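Predicted ATPase of the ABC class (Vibrio vulnificus, PDB 5D6A) probably hydrolyses ATP as a member of the ABC ATPase class and binds the ATP analogue AMP-PNP. Local coordinates at residues 462-467 and 561-566; 470-475 and 566-571; 513-518 and 531-536. All coordinates share one frame; numbering follows the deposited sequence.

Contact 1 of 3, residues 462-467 and 561-566; sequences RALHCS and AALNRM
Leu-563 is the first residue of 561-566 to touch the strand-bearing segment 462-467. Leu-563 CD2 meets CD2 of Leu-464 tip to tip at 3.4 Å, the two leucines reaching toward each other from helix and strand. Both leucines hold CG opposite the backbone N (chi1 -164° in Leu-563), which sends their CD2 methyls toward each other. Trp-516, on helix 506-519, also packs against Leu-563, and Leu-563 O accepts a hydrogen bond from Ser-569 OG.

Next comes Asn-564, whose amide oxygen supplies the polar half of the contact. Arg-462 NH2 donates to Asn-564 OD1 over 2.9 Å along a bent path, with an N-H...O angle of 136°. The donor sits well above the carbonyl plane, 56° out of it, and the amide is turned strongly against the guanidinium. A water adds a second link, accepting from Arg-462 NH1 at 3.2 Å and donating to Asn-564 O at 3.0 Å.

The arrangement is a helix packed against a small antiparallel sheet of the C-terminal region, in which strand 463-465 lies between strands 525-526 and 571-572. Arg-462 also serves neighbours beyond the helix: NH1 bonds to His-312 O, NH2 forms a salt bridge with Glu-352, and Phe-571 makes a cation-pi contact.

Contact 2 of 3, residues 470-475 and 566-571; sequences MNILTD and MRKSQF
The type I beta turn from Met-566 to Ser-569 lies between helix 556-564 and strand 571-572, and its residues Met-566 and Lys-568 receive Ile-472 from helix 468-475. A single methyl of the isoleucine does the touching. With CG1 placed opposite the carbonyl carbon (chi1 -58°) and the chain extended beyond it, CD1 is carried out to the turn. There Ile-472 CD1 comes 3.6 Å from CE of Met-566, a selenomethionine, and 3.8 Å from its SE; these two side chains approach tip to tip. Leu-469 of helix 468-475 and Trp-516 of helix 506-519 pack against Met-566 as well.

Lys-568 offers the base of its side chain instead. Lys-568 CB lies 3.5 Å from Ile-472 CD1, after which the lysine chain bends at chi2 and carries the amine away from the helix segment. Thus the methyl meets the aliphatic root of the lysine, while Glu-493 of strand 493-496 borders both residues.

On the turn, Met-566 O is hydrogen-bonded to His-312 NE2, and Arg-567 reaches the carbonyls of Gln-335 and Gly-308 and packs on Asn-222 of the second subunit.

No hydrogen bond joins helix segment and turn. The contact therefore rests on dispersion and on the burial of hydrocarbon, forces that set proximity but impose little direction, and the charge of Lys-568 stays apart from it.

Contact 3 of 3, residues 513-518 and 531-536; sequences GWVWYQ and KQISEL. Unlike the reference sequence in segment 531-536: Ser-534 (reference Asn).
Leu-536 meets both Gln-518 and Val-515, and its side chain can be followed outward atom by atom. Leu-536 CB lies 4.1 Å from Gln-518 OE1. Leu-536 CG, placed opposite the carbonyl carbon (chi1 -64°), is 4.4 Å from Gln-518 OE1, and there the chain forks. Leu-536 ends in CD2, which lies 4.0 Å from Gln-518 OE1, and in CD1, 4.4 Å from Val-515 CG1. Leucine and glutamine slide past each other in opposite directions, so the glutamine chain passes alongside the leucine and its OE1 rests against the aliphatic carbons in van der Waals contact.

Two helices of the C-terminal region, 506-519 and 529-536, are joined here. They follow each other in the chain, separated by a short connection that holds strand 525-526. Their local axes come within 10.9 Å and their N-to-C directions make an angle of 108°, a steep crossing that confines the contact to a small patch.

Val-515 touches both Leu-536 and Ile-533: Val-515 CG1 also meets Ile-533 CG2 at 4.2 Å, the two beta-branched side chains crossing at about a right angle. Leu-519 of helix 506-519 packs on Leu-536 too. Helix 556-564 then covers Ile-533 through Val-559 and Met-560, while Met-545 packs against Val-515 and Gln-518.

Followed from the N terminus, the chain passes strand 463-465 and then helix 468-475, which open the loops of contacts 1 and 2. It continues through helix 506-519 to helix 529-536, where contact 3 closes the shortest loop, nested inside both of the others. Contact 1 closes next, when helix 556-564 returns to the strand, and contact 2 follows as the ensuing turn meets helix 468-475. Contacts 1 and 2 therefore cross, and they share Met-566. Trp-516 bridges contact 3 to the other two by packing on Leu-563 and Met-566. Contact 1 ties the small sheet to helix 556-564, contact 2 ties helix 468-475 to the turn after helix 556-564, and contact 3 joins two helices.

Contact 1 of 3, residues 462-467 and 561-566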
loop_
_atom_site.group_PDB
_atom_site.type_symbol
_atom_site.label_atom_id
_atom_site.label_comp_id
_atom_site.label_asym_id
_atom_site.label_seq_id
_atom_site.Cartn_x
_atom_site.Cartn_y
_atom_site.Cartn_z
ATOM N N ARG A 462 -21.083 18.863 -5.095
ATOM C CA ARG A 462 -21.856 18.232 -4.034
ATOM C C ARG A 462 -21.660 19.025 -2.757
ATOM O O ARG A 462 -20.552 19.481 -2.469
ATOM C CB ARG A 462 -21.368 16.808 -3.775
ATOM C CG ARG A 462 -21.492 15.841 -4.939
ATOM C CD ARG A 462 -20.653 14.600 -4.662
ATOM N NE ARG A 462 -19.230 14.939 -4.580
ATOM C CZ ARG A 462 -18.267 14.113 -4.174
ATOM N NH1 ARG A 462 -18.549 12.873 -3.784
ATOM N NH2 ARG A 462 -17.011 14.537 -4.140
ATOM N N ALA A 463 -22.726 19.187 -1.989
ATOM C CA ALA A 463 -22.624 19.888 -0.723
ATOM C C ALA A 463 -22.060 18.924 0.322
ATOM O O ALA A 463 -22.341 17.728 0.280
ATOM C CB ALA A 463 -23.986 20.410 -0.294
ATOM N N LEU A 464 -21.256 19.442 1.245
ATOM C CA LEU A 464 -20.668 18.629 2.308
ATOM C C LEU A 464 -21.355 18.929 3.636
ATOM O O LEU A 464 -21.628 20.087 3.944
ATOM C CB LEU A 464 -19.173 18.925 2.438
ATOM C CG LEU A 464 -18.409 18.205 3.560
ATOM C CD1 LEU A 464 -18.442 16.695 3.376
ATOM C CD2 LEU A 464 -16.972 18.699 3.619
ATOM N N HIS A 465 -21.629 17.887 4.420
ATOM C CA HIS A 465 -22.251 18.063 5.729
ATOM C C HIS A 465 -21.122 18.307 6.731
ATOM O O HIS A 465 -20.713 17.395 7.453
ATOM C CB HIS A 465 -23.045 16.820 6.140
ATOM C CG HIS A 465 -24.001 17.060 7.269
ATOM N ND1 HIS A 465 -25.276 16.536 7.292
ATOM C CD2 HIS A 465 -23.892 17.825 8.379
ATOM C CE1 HIS A 465 -25.893 16.929 8.391
ATOM N NE2 HIS A 465 -25.077 17.717 9.065
ATOM N N CYS A 466 -20.620 19.539 6.774
ATOM C CA CYS A 466 -19.510 19.903 7.664
ATOM C C CYS A 466 -19.707 19.519 9.135
ATOM O O CYS A 466 -18.757 19.118 9.799
ATOM C CB CYS A 466 -19.228 21.400 7.571
ATOM S SG CYS A 466 -18.715 21.947 5.930
ATOM N N SER A 467 -20.932 19.635 9.635
ATOM C CA SER A 467 -21.215 19.313 11.036
ATOM C C SER A 467 -21.192 17.807 11.344
ATOM O O SER A 467 -21.013 17.417 12.499
ATOM C CB SER A 467 -22.564 19.897 11.455
ATOM O OG SER A 467 -23.628 19.303 10.740
ATOM N N ALA A 561 -9.878 14.923 -2.042
ATOM C CA ALA A 561 -9.581 13.549 -2.434
ATOM C C ALA A 561 -9.648 12.617 -1.222
ATOM O O ALA A 561 -10.269 11.554 -1.278
ATOM C CB ALA A 561 -8.212 13.470 -3.092
ATOM N N ALA A 562 -9.009 13.025 -0.127
ATOM C CA ALA A 562 -9.005 12.232 1.105
ATOM C C ALA A 562 -10.414 12.133 1.672
ATOM O O ALA A 562 -10.837 11.080 2.148
ATOM C CB ALA A 562 -8.072 12.856 2.131
ATOM N N LEU A 563 -11.136 13.245 1.601
ATOM C CA LEU A 563 -12.494 13.327 2.116
ATOM C C LEU A 563 -13.463 12.493 1.269
ATOM O O LEU A 563 -14.419 11.926 1.797
ATOM C CB LEU A 563 -12.916 14.797 2.172
ATOM C CG LEU A 563 -14.124 15.215 3.003
ATOM C CD1 LEU A 563 -14.023 14.716 4.437
ATOM C CD2 LEU A 563 -14.228 16.733 2.975
ATOM N N ASN A 564 -13.201 12.411 -0.037
ATOM C CA ASN A 564 -14.023 11.614 -0.954
ATOM C C ASN A 564 -13.894 10.123 -0.675
ATOM O O ASN A 564 -14.738 9.337 -1.101
ATOM C CB ASN A 564 -13.617 11.866 -2.414
ATOM C CG ASN A 564 -13.941 13.268 -2.889
ATOM O OD1 ASN A 564 -14.803 13.944 -2.336
ATOM N ND2 ASN A 564 -13.259 13.704 -3.941
ATOM N N ARG A 565 -12.823 9.744 0.024
ATOM C CA ARG A 565 -12.556 8.341 0.355
ATOM C C ARG A 565 -12.862 7.986 1.806
ATOM O O ARG A 565 -12.655 6.843 2.216
ATOM C CB ARG A 565 -11.105 8.000 0.020
ATOM C CG ARG A 565 -10.844 8.017 -1.473
ATOM C CD ARG A 565 -9.366 8.000 -1.820
ATOM N NE ARG A 565 -9.190 7.893 -3.263
ATOM C CZ ARG A 565 -9.337 8.901 -4.121
ATOM N NH1 ARG A 565 -9.163 8.689 -5.417
ATOM N NH2 ARG A 565 -9.667 10.116 -3.696
HETATM N N MSE A 566 -13.348 8.956 2.580
HETATM C CA MSE A 566 -13.723 8.706 3.974
HETATM C C MSE A 566 -15.109 8.126 3.915
HETATM O O MSE A 566 -16.029 8.745 3.383
HETATM C CB MSE A 566 -13.670 9.982 4.803
HETATM C CG MSE A 566 -13.286 9.677 6.243
HETATM SE SE MSE A 566 -14.860 9.865 7.402
HETATM C CE MSE A 566 -14.964 11.830 7.365
HETATM O O HOH W 1 -16.940 10.238 -2.966
#

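Contact 2 of 3, residues 470-475 and 566-571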
loop_
_atom_site.group_PDB
_atom_site.type_symbol
_atom_site.label_atom_id
_atom_site.label_comp_id
_atom_site.label_asym_id
_atom_site.label_seq_id
_atom_site.Cartn_x
_atom_site.Cartn_y
_atom_site.Cartn_z
HETATM N N MSE A 470 -18.037 16.501 13.024
HETATM C CA MSE A 470 -17.935 16.705 14.472
HETATM C C MSE A 470 -18.387 15.468 15.201
HETATM O O MSE A 470 -17.804 15.094 16.219
HETATM C CB MSE A 470 -18.797 17.909 14.864
HETATM C CG MSE A 470 -18.797 18.220 16.358
HETATM SE SE MSE A 470 -16.985 18.663 16.978
HETATM C CE MSE A 470 -16.966 20.571 16.494
ATOM N N ASN A 471 -19.429 14.821 14.683
ATOM C CA ASN A 471 -19.959 13.600 15.287
ATOM C C ASN A 471 -18.929 12.470 15.310
ATOM O O ASN A 471 -18.884 11.679 16.252
ATOM C CB ASN A 471 -21.230 13.152 14.556
ATOM C CG ASN A 471 -22.356 14.165 14.668
ATOM O OD1 ASN A 471 -22.264 15.139 15.414
ATOM N ND2 ASN A 471 -23.428 13.937 13.928
ATOM N N ILE A 472 -18.103 12.405 14.272
ATOM C CA ILE A 472 -17.055 11.394 14.187
ATOM C C ILE A 472 -15.991 11.682 15.249
ATOM O O ILE A 472 -15.477 10.760 15.880
ATOM C CB ILE A 472 -16.424 11.354 12.779
ATOM C CG1 ILE A 472 -17.502 11.069 11.725
ATOM C CG2 ILE A 472 -15.326 10.298 12.709
ATOM C CD1 ILE A 472 -16.984 11.089 10.303
ATOM N N LEU A 473 -15.671 12.961 15.449
ATOM C CA LEU A 473 -14.689 13.349 16.463
ATOM C C LEU A 473 -15.166 13.026 17.874
ATOM O O LEU A 473 -14.395 12.509 18.681
ATOM C CB LEU A 473 -14.357 14.840 16.371
ATOM C CG LEU A 473 -13.484 15.320 15.209
ATOM C CD1 LEU A 473 -13.517 16.834 15.120
ATOM C CD2 LEU A 473 -12.054 14.827 15.357
ATOM N N THR A 474 -16.427 13.336 18.176
ATOM C CA THR A 474 -16.981 13.073 19.509
ATOM C C THR A 474 -16.983 11.577 19.812
ATOM O O THR A 474 -16.556 11.156 20.888
ATOM C CB THR A 474 -18.408 13.642 19.675
ATOM O OG1 THR A 474 -19.250 13.156 18.625
ATOM C CG2 THR A 474 -18.392 15.162 19.638
ATOM N N ASP A 475 -17.458 10.778 18.862
ATOM C CA ASP A 475 -17.483 9.327 19.029
ATOM C C ASP A 475 -16.069 8.756 19.050
ATOM O O ASP A 475 -15.833 7.699 19.633
ATOM C CB ASP A 475 -18.282 8.658 17.901
ATOM C CG ASP A 475 -19.772 8.990 17.945
ATOM O OD1 ASP A 475 -20.248 9.510 18.980
ATOM O OD2 ASP A 475 -20.471 8.709 16.945
HETATM N N MSE A 566 -13.348 8.956 2.580
HETATM C CA MSE A 566 -13.723 8.706 3.974
HETATM C C MSE A 566 -15.109 8.126 3.915
HETATM O O MSE A 566 -16.029 8.745 3.383
HETATM C CB MSE A 566 -13.670 9.982 4.803
HETATM C CG MSE A 566 -13.286 9.677 6.243
HETATM SE SE MSE A 566 -14.860 9.865 7.402
HETATM C CE MSE A 566 -14.964 11.830 7.365
ATOM N N ARG A 567 -15.263 6.934 4.478
ATOM C CA ARG A 567 -16.525 6.183 4.408
ATOM C C ARG A 567 -17.737 6.767 5.145
ATOM O O ARG A 567 -18.869 6.355 4.882
ATOM C CB ARG A 567 -16.264 4.740 4.848
ATOM C CG ARG A 567 -15.213 4.075 3.970
ATOM C CD ARG A 567 -14.842 2.674 4.407
ATOM N NE ARG A 567 -13.901 2.076 3.461
ATOM C CZ ARG A 567 -14.248 1.447 2.336
ATOM N NH1 ARG A 567 -15.529 1.321 1.990
ATOM N NH2 ARG A 567 -13.310 0.940 1.546
ATOM N N LYS A 568 -17.510 7.721 6.045
ATOM C CA LYS A 568 -18.609 8.342 6.795
ATOM C C LYS A 568 -19.003 9.713 6.239
ATOM O O LYS A 568 -20.057 10.241 6.589
ATOM C CB LYS A 568 -18.231 8.500 8.268
ATOM C CG LYS A 568 -17.903 7.205 8.999
ATOM C CD LYS A 568 -19.107 6.291 9.123
ATOM C CE LYS A 568 -18.768 5.066 9.957
ATOM N NZ LYS A 568 -19.926 4.147 10.104
ATOM N N SER A 569 -18.159 10.294 5.389
ATOM C CA SER A 569 -18.451 11.607 4.811
ATOM C C SER A 569 -19.870 11.690 4.258
ATOM O O SER A 569 -20.334 10.773 3.576
ATOM C CB SER A 569 -17.463 11.935 3.689
ATOM O OG SER A 569 -16.149 12.081 4.184
ATOM N N GLN A 570 -20.550 12.794 4.560
ATOM C CA GLN A 570 -21.906 13.020 4.072
ATOM C C GLN A 570 -21.937 14.094 2.984
ATOM O O GLN A 570 -21.718 15.277 3.254
ATOM C CB GLN A 570 -22.851 13.417 5.208
ATOM C CG GLN A 570 -23.118 12.325 6.231
ATOM C CD GLN A 570 -24.245 12.682 7.188
ATOM O OE1 GLN A 570 -25.016 13.612 6.943
ATOM N NE2 GLN A 570 -24.357 11.931 8.276
ATOM N N PHE A 571 -22.196 13.656 1.753
ATOM C CA PHE A 571 -22.320 14.539 0.601
ATOM C C PHE A 571 -23.747 14.441 0.086
ATOM O O PHE A 571 -24.403 13.414 0.270
ATOM C CB PHE A 571 -21.377 14.120 -0.532
ATOM C CG PHE A 571 -19.924 14.420 -0.282
ATOM C CD1 PHE A 571 -19.377 15.633 -0.681
ATOM C CD2 PHE A 571 -19.093 13.480 0.307
ATOM C CE1 PHE A 571 -18.038 15.912 -0.474
ATOM C CE2 PHE A 571 -17.750 13.755 0.517
ATOM C CZ PHE A 571 -17.222 14.973 0.125
#

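Contact 3 of 3, residues 513-518 and 531-536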
loop_
_atom_site.group_PDB
_atom_site.type_symbol
_atom_site.label_atom_id
_atom_site.label_comp_id
_atom_site.label_asym_id
_atom_site.label_seq_id
_atom_site.Cartn_x
_atom_site.Cartn_y
_atom_site.Cartn_z
ATOM N N GLY A 513 -6.055 16.162 8.068
ATOM C CA GLY A 513 -6.909 15.831 9.199
ATOM C C GLY A 513 -7.281 17.058 10.011
ATOM O O GLY A 513 -8.408 17.167 10.503
ATOM N N TRP A 514 -6.343 17.994 10.156
ATOM C CA TRP A 514 -6.627 19.208 10.922
ATOM C C TRP A 514 -7.474 20.225 10.146
ATOM O O TRP A 514 -8.028 21.149 10.738
ATOM C CB TRP A 514 -5.351 19.805 11.516
ATOM C CG TRP A 514 -4.840 18.934 12.620
ATOM C CD1 TRP A 514 -3.787 18.069 12.570
ATOM C CD2 TRP A 514 -5.419 18.786 13.922
ATOM N NE1 TRP A 514 -3.653 17.415 13.769
ATOM C CE2 TRP A 514 -4.641 17.837 14.618
ATOM C CE3 TRP A 514 -6.510 19.376 14.574
ATOM C CZ2 TRP A 514 -4.916 17.464 15.938
ATOM C CZ3 TRP A 514 -6.784 19.006 15.885
ATOM C CH2 TRP A 514 -5.990 18.057 16.553
ATOM N N VAL A 515 -7.585 20.041 8.832
ATOM C CA VAL A 515 -8.461 20.887 8.025
ATOM C C VAL A 515 -9.873 20.377 8.259
ATOM O O VAL A 515 -10.804 21.157 8.437
ATOM C CB VAL A 515 -8.117 20.837 6.525
ATOM C CG1 VAL A 515 -9.223 21.471 5.693
ATOM C CG2 VAL A 515 -6.784 21.524 6.267
ATOM N N TRP A 516 -10.014 19.054 8.265
ATOM C CA TRP A 516 -11.295 18.394 8.536
ATOM C C TRP A 516 -11.813 18.866 9.889
ATOM O O TRP A 516 -12.991 19.190 10.036
ATOM C CB TRP A 516 -11.092 16.876 8.569
ATOM C CG TRP A 516 -10.808 16.242 7.229
ATOM C CD1 TRP A 516 -10.414 16.869 6.079
ATOM C CD2 TRP A 516 -10.759 14.843 6.952
ATOM N NE1 TRP A 516 -10.205 15.948 5.084
ATOM C CE2 TRP A 516 -10.396 14.694 5.597
ATOM C CE3 TRP A 516 -11.014 13.697 7.712
ATOM C CZ2 TRP A 516 -10.284 13.450 4.984
ATOM C CZ3 TRP A 516 -10.902 12.460 7.104
ATOM C CH2 TRP A 516 -10.539 12.345 5.750
ATOM N N TYR A 517 -10.911 18.913 10.867
ATOM C CA TYR A 517 -11.241 19.358 12.220
ATOM C C TYR A 517 -11.871 20.746 12.198
ATOM O O TYR A 517 -12.772 21.032 12.980
ATOM C CB TYR A 517 -9.984 19.353 13.105
ATOM C CG TYR A 517 -10.222 19.788 14.539
ATOM C CD1 TYR A 517 -10.689 18.887 15.493
ATOM C CD2 TYR A 517 -9.970 21.098 14.943
ATOM C CE1 TYR A 517 -10.906 19.278 16.804
ATOM C CE2 TYR A 517 -10.184 21.499 16.252
ATOM C CZ TYR A 517 -10.653 20.587 17.181
ATOM O OH TYR A 517 -10.871 20.982 18.481
ATOM N N GLN A 518 -11.394 21.601 11.297
ATOM C CA GLN A 518 -11.924 22.962 11.177
ATOM C C GLN A 518 -13.272 22.975 10.469
ATOM O O GLN A 518 -14.150 23.763 10.823
ATOM C CB GLN A 518 -10.932 23.879 10.456
ATOM C CG GLN A 518 -9.647 24.107 11.234
ATOM C CD GLN A 518 -8.698 25.057 10.539
ATOM O OE1 GLN A 518 -9.073 25.755 9.596
ATOM N NE2 GLN A 518 -7.458 25.099 11.012
ATOM N N LYS A 531 -13.959 25.320 -2.305
ATOM C CA LYS A 531 -13.764 26.761 -2.144
ATOM C C LYS A 531 -13.523 27.086 -0.675
ATOM O O LYS A 531 -12.659 27.896 -0.347
ATOM C CB LYS A 531 -14.988 27.524 -2.657
ATOM C CG LYS A 531 -14.930 29.040 -2.500
ATOM C CD LYS A 531 -16.272 29.664 -2.862
ATOM C CE LYS A 531 -16.311 31.167 -2.615
ATOM N NZ LYS A 531 -15.371 31.926 -3.486
ATOM N N GLN A 532 -14.290 26.446 0.204
ATOM C CA GLN A 532 -14.153 26.660 1.645
ATOM C C GLN A 532 -12.761 26.242 2.110
ATOM O O GLN A 532 -12.084 26.984 2.817
ATOM C CB GLN A 532 -15.210 25.859 2.410
ATOM C CG GLN A 532 -15.282 26.182 3.894
ATOM C CD GLN A 532 -16.239 25.277 4.650
ATOM O OE1 GLN A 532 -16.577 24.180 4.192
ATOM N NE2 GLN A 532 -16.672 25.726 5.826
ATOM N N ILE A 533 -12.345 25.046 1.701
ATOM C CA ILE A 533 -11.031 24.511 2.057
ATOM C C ILE A 533 -9.918 25.440 1.584
ATOM O O ILE A 533 -8.962 25.703 2.318
ATOM C CB ILE A 533 -10.827 23.102 1.458
ATOM C CG1 ILE A 533 -11.797 22.109 2.108
ATOM C CG2 ILE A 533 -9.393 22.627 1.675
ATOM C CD1 ILE A 533 -11.869 20.766 1.414
ATOM N N SER A 534 -10.050 25.938 0.357
ATOM C CA SER A 534 -9.057 26.842 -0.214
ATOM C C SER A 534 -8.920 28.110 0.634
ATOM O O SER A 534 -7.812 28.604 0.855
ATOM C CB SER A 534 -9.443 27.206 -1.649
ATOM O OG SER A 534 -8.464 28.037 -2.248
ATOM N N GLU A 535 -10.053 28.621 1.108
ATOM C CA GLU A 535 -10.077 29.825 1.942
ATOM C C GLU A 535 -9.514 29.572 3.345
ATOM O O GLU A 535 -8.943 30.475 3.952
ATOM C CB GLU A 535 -11.500 30.384 2.025
ATOM C CG GLU A 535 -12.010 30.931 0.699
ATOM C CD GLU A 535 -13.468 31.359 0.741
ATOM O OE1 GLU A 535 -14.154 31.074 1.745
ATOM O OE2 GLU A 535 -13.930 31.975 -0.246
ATOM N N LEU A 536 -9.673 28.351 3.852
ATOM C CA LEU A 536 -9.145 27.996 5.173
ATOM C C LEU A 536 -7.620 27.944 5.144
ATOM O O LEU A 536 -6.962 28.263 6.136
ATOM C CB LEU A 536 -9.691 26.645 5.641
ATOM C CG LEU A 536 -11.202 26.551 5.871
ATOM C CD1 LEU A 536 -11.603 25.112 6.152
ATOM C CD2 LEU A 536 -11.647 27.468 6.998
#